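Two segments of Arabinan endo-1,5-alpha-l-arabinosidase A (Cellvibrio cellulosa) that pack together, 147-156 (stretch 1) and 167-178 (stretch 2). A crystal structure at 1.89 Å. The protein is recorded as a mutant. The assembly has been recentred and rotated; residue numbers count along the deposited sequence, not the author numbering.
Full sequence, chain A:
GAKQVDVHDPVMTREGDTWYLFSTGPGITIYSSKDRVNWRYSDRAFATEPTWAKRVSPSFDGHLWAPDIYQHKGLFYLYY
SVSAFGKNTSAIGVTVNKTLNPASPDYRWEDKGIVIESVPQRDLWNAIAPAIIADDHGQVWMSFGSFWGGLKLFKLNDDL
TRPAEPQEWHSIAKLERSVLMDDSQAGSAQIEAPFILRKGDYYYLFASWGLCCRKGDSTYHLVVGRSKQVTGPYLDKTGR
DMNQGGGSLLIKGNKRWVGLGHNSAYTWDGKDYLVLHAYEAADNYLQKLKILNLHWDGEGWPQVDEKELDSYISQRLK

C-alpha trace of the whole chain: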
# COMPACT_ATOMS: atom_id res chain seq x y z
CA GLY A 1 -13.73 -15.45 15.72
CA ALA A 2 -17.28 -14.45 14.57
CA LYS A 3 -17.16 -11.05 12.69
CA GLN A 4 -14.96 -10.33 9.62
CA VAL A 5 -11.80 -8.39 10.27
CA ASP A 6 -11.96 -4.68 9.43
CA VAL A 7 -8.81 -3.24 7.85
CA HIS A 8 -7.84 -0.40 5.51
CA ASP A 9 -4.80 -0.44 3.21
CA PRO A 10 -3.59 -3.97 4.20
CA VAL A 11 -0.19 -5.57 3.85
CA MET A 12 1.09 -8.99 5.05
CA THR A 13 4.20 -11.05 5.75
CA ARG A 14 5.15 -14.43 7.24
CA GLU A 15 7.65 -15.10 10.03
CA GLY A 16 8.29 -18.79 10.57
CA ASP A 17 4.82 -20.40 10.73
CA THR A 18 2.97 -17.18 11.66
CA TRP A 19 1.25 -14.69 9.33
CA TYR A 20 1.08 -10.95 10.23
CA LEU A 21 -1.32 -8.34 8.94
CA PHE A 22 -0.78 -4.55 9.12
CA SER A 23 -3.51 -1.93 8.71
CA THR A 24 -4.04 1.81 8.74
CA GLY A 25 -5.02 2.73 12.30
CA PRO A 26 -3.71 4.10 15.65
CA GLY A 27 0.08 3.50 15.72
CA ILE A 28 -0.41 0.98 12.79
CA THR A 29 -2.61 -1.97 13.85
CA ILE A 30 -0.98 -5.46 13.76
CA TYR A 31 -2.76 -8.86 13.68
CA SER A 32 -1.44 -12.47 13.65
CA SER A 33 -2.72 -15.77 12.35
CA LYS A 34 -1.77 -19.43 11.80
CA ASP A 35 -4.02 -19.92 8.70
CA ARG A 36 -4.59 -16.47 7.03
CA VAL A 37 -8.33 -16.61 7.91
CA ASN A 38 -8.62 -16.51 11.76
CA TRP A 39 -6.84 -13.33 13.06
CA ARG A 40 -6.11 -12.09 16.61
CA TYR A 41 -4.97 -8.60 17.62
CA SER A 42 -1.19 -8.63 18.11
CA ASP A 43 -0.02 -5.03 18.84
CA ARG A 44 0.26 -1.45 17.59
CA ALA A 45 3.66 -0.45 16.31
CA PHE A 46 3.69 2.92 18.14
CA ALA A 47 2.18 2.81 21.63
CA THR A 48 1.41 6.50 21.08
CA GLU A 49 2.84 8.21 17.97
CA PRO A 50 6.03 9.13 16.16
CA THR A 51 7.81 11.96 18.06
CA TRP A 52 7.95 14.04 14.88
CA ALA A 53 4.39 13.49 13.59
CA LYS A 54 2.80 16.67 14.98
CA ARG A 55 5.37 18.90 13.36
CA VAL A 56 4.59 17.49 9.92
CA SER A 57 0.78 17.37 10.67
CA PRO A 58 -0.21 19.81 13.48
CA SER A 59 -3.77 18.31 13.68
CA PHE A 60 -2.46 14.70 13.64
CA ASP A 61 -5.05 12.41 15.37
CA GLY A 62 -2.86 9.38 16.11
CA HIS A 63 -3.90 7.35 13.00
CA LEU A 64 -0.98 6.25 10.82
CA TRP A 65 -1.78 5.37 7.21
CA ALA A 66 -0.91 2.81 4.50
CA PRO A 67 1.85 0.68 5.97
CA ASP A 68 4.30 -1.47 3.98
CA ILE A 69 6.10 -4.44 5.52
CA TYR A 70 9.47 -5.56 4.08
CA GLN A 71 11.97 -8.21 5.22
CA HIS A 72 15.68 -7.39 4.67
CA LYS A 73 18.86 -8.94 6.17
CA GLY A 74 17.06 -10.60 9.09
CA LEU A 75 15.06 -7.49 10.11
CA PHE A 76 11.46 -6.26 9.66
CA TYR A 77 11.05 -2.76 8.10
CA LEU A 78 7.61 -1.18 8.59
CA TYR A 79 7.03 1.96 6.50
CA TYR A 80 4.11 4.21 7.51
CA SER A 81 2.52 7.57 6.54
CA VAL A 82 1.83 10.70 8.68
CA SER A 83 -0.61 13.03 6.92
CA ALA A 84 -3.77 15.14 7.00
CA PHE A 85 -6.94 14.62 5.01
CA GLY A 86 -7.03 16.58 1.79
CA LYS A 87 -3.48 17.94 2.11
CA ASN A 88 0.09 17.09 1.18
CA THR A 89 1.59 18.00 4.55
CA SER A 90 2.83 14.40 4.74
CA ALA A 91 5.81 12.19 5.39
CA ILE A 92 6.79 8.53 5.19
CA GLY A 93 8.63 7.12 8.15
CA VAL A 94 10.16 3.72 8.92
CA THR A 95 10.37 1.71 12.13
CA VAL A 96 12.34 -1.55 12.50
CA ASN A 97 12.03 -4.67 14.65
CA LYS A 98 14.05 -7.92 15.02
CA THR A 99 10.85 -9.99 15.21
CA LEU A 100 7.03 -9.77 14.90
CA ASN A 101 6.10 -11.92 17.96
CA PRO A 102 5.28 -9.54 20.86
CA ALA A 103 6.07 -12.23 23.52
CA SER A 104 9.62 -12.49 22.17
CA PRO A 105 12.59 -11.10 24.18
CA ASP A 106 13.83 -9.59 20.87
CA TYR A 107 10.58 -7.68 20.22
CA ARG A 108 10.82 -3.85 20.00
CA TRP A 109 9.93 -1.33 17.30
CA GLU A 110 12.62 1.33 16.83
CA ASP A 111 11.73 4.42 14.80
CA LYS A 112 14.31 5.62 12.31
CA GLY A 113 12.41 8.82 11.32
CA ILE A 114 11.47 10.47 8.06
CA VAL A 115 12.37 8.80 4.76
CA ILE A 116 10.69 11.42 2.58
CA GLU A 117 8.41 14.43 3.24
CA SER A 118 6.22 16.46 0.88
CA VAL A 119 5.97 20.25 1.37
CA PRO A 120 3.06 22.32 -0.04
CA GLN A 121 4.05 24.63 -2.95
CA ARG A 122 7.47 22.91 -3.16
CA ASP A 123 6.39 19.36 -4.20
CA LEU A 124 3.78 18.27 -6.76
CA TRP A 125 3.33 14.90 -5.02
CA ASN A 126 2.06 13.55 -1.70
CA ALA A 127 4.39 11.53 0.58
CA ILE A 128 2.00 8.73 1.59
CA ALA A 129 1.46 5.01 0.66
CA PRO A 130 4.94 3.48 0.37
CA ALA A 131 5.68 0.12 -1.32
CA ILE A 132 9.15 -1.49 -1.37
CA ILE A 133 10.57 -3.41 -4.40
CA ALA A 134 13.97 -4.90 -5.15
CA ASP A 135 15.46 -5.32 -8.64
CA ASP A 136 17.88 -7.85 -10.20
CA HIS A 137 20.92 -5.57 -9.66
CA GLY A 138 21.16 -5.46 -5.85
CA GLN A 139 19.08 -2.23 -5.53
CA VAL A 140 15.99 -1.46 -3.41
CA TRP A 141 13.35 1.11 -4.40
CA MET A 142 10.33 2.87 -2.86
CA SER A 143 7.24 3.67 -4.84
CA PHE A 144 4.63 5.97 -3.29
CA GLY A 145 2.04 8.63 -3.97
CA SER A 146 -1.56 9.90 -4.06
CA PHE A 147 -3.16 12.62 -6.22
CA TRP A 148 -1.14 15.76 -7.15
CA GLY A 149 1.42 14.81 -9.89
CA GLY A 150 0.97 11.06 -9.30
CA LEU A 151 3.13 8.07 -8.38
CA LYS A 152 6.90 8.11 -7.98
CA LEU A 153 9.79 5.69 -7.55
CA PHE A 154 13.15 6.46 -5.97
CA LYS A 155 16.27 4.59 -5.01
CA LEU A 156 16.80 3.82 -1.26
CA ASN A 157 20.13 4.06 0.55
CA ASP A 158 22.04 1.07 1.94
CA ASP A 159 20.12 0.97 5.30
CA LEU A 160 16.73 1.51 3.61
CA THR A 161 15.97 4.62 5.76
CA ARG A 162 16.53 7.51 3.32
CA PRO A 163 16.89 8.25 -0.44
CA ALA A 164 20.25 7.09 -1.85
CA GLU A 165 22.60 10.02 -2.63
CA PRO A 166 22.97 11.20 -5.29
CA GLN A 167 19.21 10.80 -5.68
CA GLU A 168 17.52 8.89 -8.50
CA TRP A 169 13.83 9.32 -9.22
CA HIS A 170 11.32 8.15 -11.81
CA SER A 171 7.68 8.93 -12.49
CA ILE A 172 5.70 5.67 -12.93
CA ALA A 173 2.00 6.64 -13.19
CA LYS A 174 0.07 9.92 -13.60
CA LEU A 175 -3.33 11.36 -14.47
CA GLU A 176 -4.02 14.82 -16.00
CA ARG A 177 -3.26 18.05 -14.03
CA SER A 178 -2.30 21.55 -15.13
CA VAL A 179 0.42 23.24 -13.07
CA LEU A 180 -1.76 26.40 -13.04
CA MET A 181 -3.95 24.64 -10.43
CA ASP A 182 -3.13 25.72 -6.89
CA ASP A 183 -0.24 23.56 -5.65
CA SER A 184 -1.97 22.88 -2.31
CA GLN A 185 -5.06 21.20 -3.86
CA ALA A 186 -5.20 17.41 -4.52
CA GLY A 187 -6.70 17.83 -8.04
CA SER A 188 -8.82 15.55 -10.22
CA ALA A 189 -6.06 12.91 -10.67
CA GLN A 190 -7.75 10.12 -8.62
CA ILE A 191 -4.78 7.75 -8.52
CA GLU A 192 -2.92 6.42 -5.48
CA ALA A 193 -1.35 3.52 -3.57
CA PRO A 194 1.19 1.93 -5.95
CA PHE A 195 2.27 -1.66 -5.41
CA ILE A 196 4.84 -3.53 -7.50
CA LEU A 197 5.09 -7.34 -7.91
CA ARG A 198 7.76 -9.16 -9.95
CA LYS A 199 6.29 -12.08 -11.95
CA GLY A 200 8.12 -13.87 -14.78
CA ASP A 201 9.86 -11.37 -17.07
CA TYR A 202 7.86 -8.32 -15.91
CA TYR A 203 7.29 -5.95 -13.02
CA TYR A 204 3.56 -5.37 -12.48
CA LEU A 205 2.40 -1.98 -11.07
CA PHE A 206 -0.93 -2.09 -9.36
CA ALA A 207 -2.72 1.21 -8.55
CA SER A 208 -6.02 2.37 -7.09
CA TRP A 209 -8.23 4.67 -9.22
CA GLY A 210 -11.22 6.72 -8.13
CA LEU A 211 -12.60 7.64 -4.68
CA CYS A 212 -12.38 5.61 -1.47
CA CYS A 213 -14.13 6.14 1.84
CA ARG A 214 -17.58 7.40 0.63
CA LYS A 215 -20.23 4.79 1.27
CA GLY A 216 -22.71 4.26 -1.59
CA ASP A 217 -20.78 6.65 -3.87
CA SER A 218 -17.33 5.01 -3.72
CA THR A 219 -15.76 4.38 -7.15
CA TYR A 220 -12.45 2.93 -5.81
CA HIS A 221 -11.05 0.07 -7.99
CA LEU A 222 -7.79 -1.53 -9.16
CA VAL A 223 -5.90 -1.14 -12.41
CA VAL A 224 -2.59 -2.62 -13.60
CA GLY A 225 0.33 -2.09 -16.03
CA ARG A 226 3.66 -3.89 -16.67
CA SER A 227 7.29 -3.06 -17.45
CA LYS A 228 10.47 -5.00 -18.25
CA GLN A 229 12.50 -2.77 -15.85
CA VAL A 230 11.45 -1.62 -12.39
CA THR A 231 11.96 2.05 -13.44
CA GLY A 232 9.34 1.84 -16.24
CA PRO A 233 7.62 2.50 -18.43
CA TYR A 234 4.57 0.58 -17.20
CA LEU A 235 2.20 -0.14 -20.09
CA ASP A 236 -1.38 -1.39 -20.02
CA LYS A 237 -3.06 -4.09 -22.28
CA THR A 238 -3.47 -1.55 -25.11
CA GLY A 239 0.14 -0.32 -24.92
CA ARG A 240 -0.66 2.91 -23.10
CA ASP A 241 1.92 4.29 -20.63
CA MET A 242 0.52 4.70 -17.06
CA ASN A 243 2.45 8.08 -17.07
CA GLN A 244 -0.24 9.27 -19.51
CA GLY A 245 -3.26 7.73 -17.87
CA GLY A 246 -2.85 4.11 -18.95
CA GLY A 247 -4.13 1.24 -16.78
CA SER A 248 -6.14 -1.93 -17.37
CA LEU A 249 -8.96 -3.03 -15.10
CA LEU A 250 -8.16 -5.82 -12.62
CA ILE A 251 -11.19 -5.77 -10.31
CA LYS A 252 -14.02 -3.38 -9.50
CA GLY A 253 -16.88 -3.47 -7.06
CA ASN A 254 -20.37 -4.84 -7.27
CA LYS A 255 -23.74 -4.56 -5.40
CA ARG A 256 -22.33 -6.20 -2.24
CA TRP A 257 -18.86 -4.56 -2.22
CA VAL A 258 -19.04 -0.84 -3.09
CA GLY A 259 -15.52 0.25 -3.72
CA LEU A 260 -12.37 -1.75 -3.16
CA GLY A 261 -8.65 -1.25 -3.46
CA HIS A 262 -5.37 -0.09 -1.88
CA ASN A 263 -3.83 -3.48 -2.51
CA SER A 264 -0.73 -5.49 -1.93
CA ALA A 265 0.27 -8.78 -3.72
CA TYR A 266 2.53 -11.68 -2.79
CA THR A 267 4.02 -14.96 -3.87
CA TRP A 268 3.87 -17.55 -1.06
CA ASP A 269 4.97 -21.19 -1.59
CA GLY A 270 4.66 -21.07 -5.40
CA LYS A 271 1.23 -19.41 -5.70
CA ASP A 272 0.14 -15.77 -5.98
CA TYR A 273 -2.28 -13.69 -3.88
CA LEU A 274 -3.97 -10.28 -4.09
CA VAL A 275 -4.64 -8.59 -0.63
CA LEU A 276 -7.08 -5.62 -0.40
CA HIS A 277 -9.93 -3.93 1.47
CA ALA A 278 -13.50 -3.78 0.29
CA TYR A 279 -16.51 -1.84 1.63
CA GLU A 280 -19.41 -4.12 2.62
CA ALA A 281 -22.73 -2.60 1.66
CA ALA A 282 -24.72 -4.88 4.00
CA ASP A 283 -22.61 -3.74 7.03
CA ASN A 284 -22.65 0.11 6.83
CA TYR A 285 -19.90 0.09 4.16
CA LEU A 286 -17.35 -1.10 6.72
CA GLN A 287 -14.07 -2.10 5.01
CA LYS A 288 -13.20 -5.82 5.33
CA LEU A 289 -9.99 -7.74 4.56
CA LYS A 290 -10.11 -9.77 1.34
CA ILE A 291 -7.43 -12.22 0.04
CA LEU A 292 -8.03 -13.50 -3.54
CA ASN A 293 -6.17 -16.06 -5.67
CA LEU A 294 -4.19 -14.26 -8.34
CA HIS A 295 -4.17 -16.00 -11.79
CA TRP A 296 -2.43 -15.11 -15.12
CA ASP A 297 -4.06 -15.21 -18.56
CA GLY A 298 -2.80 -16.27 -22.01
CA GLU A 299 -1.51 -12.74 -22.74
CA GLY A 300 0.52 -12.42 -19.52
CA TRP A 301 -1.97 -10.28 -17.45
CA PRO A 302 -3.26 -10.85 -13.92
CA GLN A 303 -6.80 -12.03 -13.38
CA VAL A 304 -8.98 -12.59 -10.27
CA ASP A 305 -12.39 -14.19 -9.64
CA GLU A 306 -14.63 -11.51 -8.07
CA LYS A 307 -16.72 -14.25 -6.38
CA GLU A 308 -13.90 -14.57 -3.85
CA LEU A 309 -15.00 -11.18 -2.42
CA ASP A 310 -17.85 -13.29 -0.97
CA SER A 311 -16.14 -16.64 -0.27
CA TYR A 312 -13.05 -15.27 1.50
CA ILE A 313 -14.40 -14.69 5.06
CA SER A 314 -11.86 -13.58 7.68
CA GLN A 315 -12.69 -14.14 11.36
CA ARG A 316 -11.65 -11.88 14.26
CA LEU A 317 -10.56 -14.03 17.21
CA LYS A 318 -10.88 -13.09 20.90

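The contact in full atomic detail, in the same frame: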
# COMPACT_ATOMS: atom_id res chain seq x y z
N PHE A 147 -2.70 11.36 -5.64
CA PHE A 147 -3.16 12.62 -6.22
C PHE A 147 -1.97 13.53 -6.62
O PHE A 147 -0.87 13.05 -6.94
CB PHE A 147 -4.24 13.28 -5.28
CG PHE A 147 -5.60 12.57 -5.24
CD1 PHE A 147 -5.76 11.32 -4.64
CD2 PHE A 147 -6.71 13.16 -5.77
CE1 PHE A 147 -6.98 10.70 -4.61
CE2 PHE A 147 -7.99 12.52 -5.74
CZ PHE A 147 -8.12 11.32 -5.15
N TRP A 148 -2.17 14.85 -6.64
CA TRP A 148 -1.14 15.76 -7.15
C TRP A 148 -0.57 15.24 -8.49
O TRP A 148 -1.37 14.91 -9.39
CB TRP A 148 -0.09 16.03 -6.04
CG TRP A 148 -0.64 17.02 -4.98
CD1 TRP A 148 -0.47 18.41 -4.95
CD2 TRP A 148 -1.49 16.71 -3.86
NE1 TRP A 148 -1.12 18.94 -3.86
CE2 TRP A 148 -1.77 17.93 -3.18
CE3 TRP A 148 -2.04 15.53 -3.35
CZ2 TRP A 148 -2.57 17.99 -2.04
CZ3 TRP A 148 -2.85 15.58 -2.20
CH2 TRP A 148 -3.10 16.82 -1.56
N GLY A 149 0.75 15.21 -8.64
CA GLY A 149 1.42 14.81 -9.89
C GLY A 149 1.72 13.30 -10.00
O GLY A 149 2.58 12.88 -10.81
N GLY A 150 1.02 12.51 -9.20
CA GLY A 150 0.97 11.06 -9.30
C GLY A 150 1.98 10.23 -8.49
O GLY A 150 2.40 10.61 -7.39
N LEU A 151 2.39 9.10 -9.09
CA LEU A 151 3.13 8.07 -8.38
C LEU A 151 4.60 8.10 -8.80
O LEU A 151 4.93 8.25 -9.97
CB LEU A 151 2.50 6.70 -8.62
CG LEU A 151 0.99 6.60 -8.54
CD1 LEU A 151 0.50 5.15 -8.67
CD2 LEU A 151 0.45 7.23 -7.19
N LYS A 152 5.47 7.97 -7.81
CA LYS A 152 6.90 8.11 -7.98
C LYS A 152 7.67 6.90 -7.44
O LYS A 152 7.18 6.16 -6.59
CB LYS A 152 7.46 9.34 -7.23
CG LYS A 152 6.84 10.72 -7.55
CD LYS A 152 7.31 11.27 -8.83
CE LYS A 152 6.90 12.76 -9.06
NZ LYS A 152 7.24 13.14 -10.47
N LEU A 153 8.88 6.75 -7.94
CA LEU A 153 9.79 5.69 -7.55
C LEU A 153 11.16 6.28 -7.31
O LEU A 153 11.66 7.00 -8.15
CB LEU A 153 9.90 4.65 -8.69
CG LEU A 153 10.72 3.40 -8.40
CD1 LEU A 153 9.90 2.39 -7.60
CD2 LEU A 153 11.33 2.75 -9.72
N PHE A 154 11.80 5.98 -6.19
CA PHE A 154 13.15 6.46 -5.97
C PHE A 154 14.02 5.42 -5.33
O PHE A 154 13.53 4.54 -4.65
CB PHE A 154 13.23 7.80 -5.16
CG PHE A 154 12.82 7.68 -3.72
CD1 PHE A 154 11.49 7.82 -3.36
CD2 PHE A 154 13.76 7.45 -2.72
CE1 PHE A 154 11.08 7.66 -2.06
CE2 PHE A 154 13.34 7.32 -1.37
CZ PHE A 154 11.99 7.43 -1.06
N LYS A 155 15.31 5.55 -5.56
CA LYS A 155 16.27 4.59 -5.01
C LYS A 155 16.60 4.82 -3.51
O LYS A 155 16.88 5.96 -3.07
CB LYS A 155 17.53 4.58 -5.85
CG LYS A 155 18.47 3.38 -5.55
CD LYS A 155 19.41 3.13 -6.77
CE LYS A 155 20.70 3.81 -6.68
NZ LYS A 155 21.55 3.56 -7.97
N LEU A 156 16.53 3.74 -2.72
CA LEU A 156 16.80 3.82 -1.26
C LEU A 156 18.28 3.61 -0.98
O LEU A 156 18.98 2.96 -1.77
CB LEU A 156 15.99 2.78 -0.49
CG LEU A 156 14.50 3.14 -0.37
CD1 LEU A 156 13.68 1.93 0.00
CD2 LEU A 156 14.29 4.29 0.65
N GLN A 167 20.56 11.34 -5.55
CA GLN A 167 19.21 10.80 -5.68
C GLN A 167 18.90 10.37 -7.09
O GLN A 167 19.41 10.95 -8.04
CB GLN A 167 18.16 11.83 -5.16
CG GLN A 167 18.38 12.16 -3.67
CD GLN A 167 17.17 12.72 -2.90
OE1 GLN A 167 16.06 12.78 -3.41
NE2 GLN A 167 17.42 13.10 -1.62
N GLU A 168 18.07 9.34 -7.22
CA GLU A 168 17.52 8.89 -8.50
C GLU A 168 16.04 8.62 -8.41
O GLU A 168 15.58 7.73 -7.66
CB GLU A 168 18.22 7.59 -8.99
CG GLU A 168 17.91 7.23 -10.44
CD GLU A 168 18.53 5.91 -10.92
OE1 GLU A 168 19.61 5.53 -10.39
OE2 GLU A 168 17.91 5.28 -11.84
N TRP A 169 15.27 9.36 -9.22
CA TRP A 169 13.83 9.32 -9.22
C TRP A 169 13.28 9.01 -10.59
O TRP A 169 13.86 9.39 -11.58
CB TRP A 169 13.29 10.73 -8.83
CG TRP A 169 13.42 11.02 -7.34
CD1 TRP A 169 14.58 11.11 -6.63
CD2 TRP A 169 12.35 11.22 -6.38
NE1 TRP A 169 14.30 11.38 -5.32
CE2 TRP A 169 12.95 11.43 -5.13
CE3 TRP A 169 10.95 11.23 -6.46
CZ2 TRP A 169 12.21 11.66 -3.96
CZ3 TRP A 169 10.21 11.49 -5.29
CH2 TRP A 169 10.84 11.69 -4.07
N HIS A 170 12.09 8.42 -10.61
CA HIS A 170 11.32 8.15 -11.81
C HIS A 170 9.82 8.30 -11.57
O HIS A 170 9.25 7.77 -10.58
CB HIS A 170 11.60 6.69 -12.35
CG HIS A 170 13.04 6.41 -12.60
ND1 HIS A 170 13.67 6.75 -13.78
CD2 HIS A 170 14.00 5.90 -11.79
CE1 HIS A 170 14.96 6.47 -13.69
NE2 HIS A 170 15.18 5.92 -12.50
N SER A 171 9.14 8.97 -12.49
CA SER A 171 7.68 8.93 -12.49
C SER A 171 7.21 7.59 -13.07
O SER A 171 7.78 7.13 -14.06
CB SER A 171 7.11 10.08 -13.33
OG SER A 171 7.50 11.35 -12.78
N ILE A 172 6.20 6.98 -12.48
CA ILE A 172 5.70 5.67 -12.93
C ILE A 172 4.23 5.66 -13.34
O ILE A 172 3.84 4.87 -14.18
CB ILE A 172 6.07 4.52 -11.91
CG1 ILE A 172 5.44 4.73 -10.51
CG2 ILE A 172 7.61 4.33 -11.86
CD1 ILE A 172 5.64 3.60 -9.46
N ALA A 173 3.39 6.54 -12.75
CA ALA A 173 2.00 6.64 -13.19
C ALA A 173 1.47 8.04 -12.86
O ALA A 173 1.82 8.57 -11.83
CB ALA A 173 1.12 5.61 -12.55
N LYS A 174 0.59 8.54 -13.71
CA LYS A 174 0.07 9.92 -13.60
C LYS A 174 -1.29 10.01 -14.27
O LYS A 174 -1.57 9.28 -15.24
CB LYS A 174 1.01 10.93 -14.31
CG LYS A 174 2.44 11.08 -13.79
CD LYS A 174 3.14 12.17 -14.63
CE LYS A 174 4.57 11.95 -14.98
NZ LYS A 174 5.05 12.97 -16.02
N LEU A 175 -2.14 10.92 -13.76
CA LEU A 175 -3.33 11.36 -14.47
C LEU A 175 -3.27 12.90 -14.65
O LEU A 175 -2.42 13.56 -14.06
CB LEU A 175 -4.58 10.95 -13.75
CG LEU A 175 -4.83 9.44 -13.62
CD1 LEU A 175 -5.96 9.13 -12.62
CD2 LEU A 175 -5.19 8.90 -15.00
N GLU A 176 -4.16 13.44 -15.50
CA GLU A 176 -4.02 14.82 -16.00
C GLU A 176 -4.10 15.82 -14.83
O GLU A 176 -4.87 15.62 -13.91
CB GLU A 176 -5.09 15.14 -17.04
CG GLU A 176 -4.98 16.52 -17.71
CD GLU A 176 -3.67 16.72 -18.44
OE1 GLU A 176 -3.57 16.27 -19.61
OE2 GLU A 176 -2.74 17.33 -17.85
N ARG A 177 -3.27 16.86 -14.92
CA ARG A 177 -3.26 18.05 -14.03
C ARG A 177 -2.45 19.16 -14.67
O ARG A 177 -1.31 18.95 -15.15
CB ARG A 177 -2.64 17.70 -12.67
CG ARG A 177 -2.64 18.90 -11.66
CD ARG A 177 -1.55 18.83 -10.59
NE ARG A 177 -1.59 19.93 -9.61
CZ ARG A 177 -2.18 19.88 -8.41
NH1 ARG A 177 -2.84 18.80 -7.99
NH2 ARG A 177 -2.15 20.94 -7.61
N SER A 178 -3.01 20.35 -14.70
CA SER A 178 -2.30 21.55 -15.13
C SER A 178 -1.56 22.13 -13.94
O SER A 178 -2.10 22.14 -12.81
CB SER A 178 -3.30 22.60 -15.65
OG SER A 178 -2.69 23.88 -15.73
O HOH W 1 -1.06 13.04 -11.67
O HOH W 2 -3.75 16.30 -9.36
O HOH W 3 17.63 8.31 -4.42
O HOH W 4 21.42 5.99 -8.78

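The antiparallel pairing of the two strands is interrupted by a beta bulge: Leu 151 pairs with Ala 173, but Lys 152 pairs with Ser 171, so Ile 172 is an extra residue on its strand. Its backbone, at phi/psi -121/-29, leaves the extended conformation, yet hydrogen bonding continues through the irregularity. Leu 151 N donates to Ala 173 O (2.8 Å) and Ile 172 N donates to Leu 151 O (3.1 Å), both nearly linear. Beyond the bulge the ladder is regular, with Leu 153 N to His 170 O and His 170 N to Leu 153 O each 2.9 Å, and Lys 155 N to Glu 168 O 3.0 Å.

The side chain of Ile 172 points sideways and serves both leucines of the facing strand: its CG1 lies 4.0 Å from Leu 151 CB and its CG2 3.9 Å from Leu 153 CB. Leu 151 CD1 also meets Ala 173 CB at 4.0 Å. These aliphatic residues are all buried, as suits side chains with no polar group to satisfy.

Leu 151, Leu 153, His 170 and Ala 173 point to one face of the sheet; Lys 152, Phe 154, Trp 169 and Ser 171 point to the other. The rings of Phe 154 and Trp 169 form an offset stack, the phenyl and six-membered ring centroids 4.9 Å apart and the planes inclined by 19°. Phe 154 CB sits almost directly over the Trp 169 five-membered ring, 3.6 Å from its centroid, so the indole covers the base of the phenylalanine side chain as well. Trp 169 keeps its polar edge satisfied through NE1, which donates to Gln 167 OE1 (3.0 Å). Alongside, the long chain of Lys 152 carries NZ to Ser 171 OG (2.9 Å), while its CB packs 4.0 Å from Trp 169 CZ3.

At one end of the ladder, Lys 155 NZ and Glu 168 OE1 form a long salt bridge of 3.7 Å, with water 4 bonded to both atoms. Glu 168 OE2 accepts from His 170 NE2 (2.9 Å), so one carboxylate serves both a lysine of the first stretch and its own neighbour His 170.

At the other end, a type II' turn from Phe 147 to Gly 150 leads into the strand, closed by Gly 150 N to Phe 147 O (3.0 Å). Gly 150 has positive phi, and a CB there would fall 2.5 Å from Ala 173 O, a clash that glycine avoids. Arg 177 reaches back to the turn, its NH1 3.6 Å from Trp 148 CA, and water 2 connects NH1 to Trp 148 O. Altogether the stretches bury 857 Å².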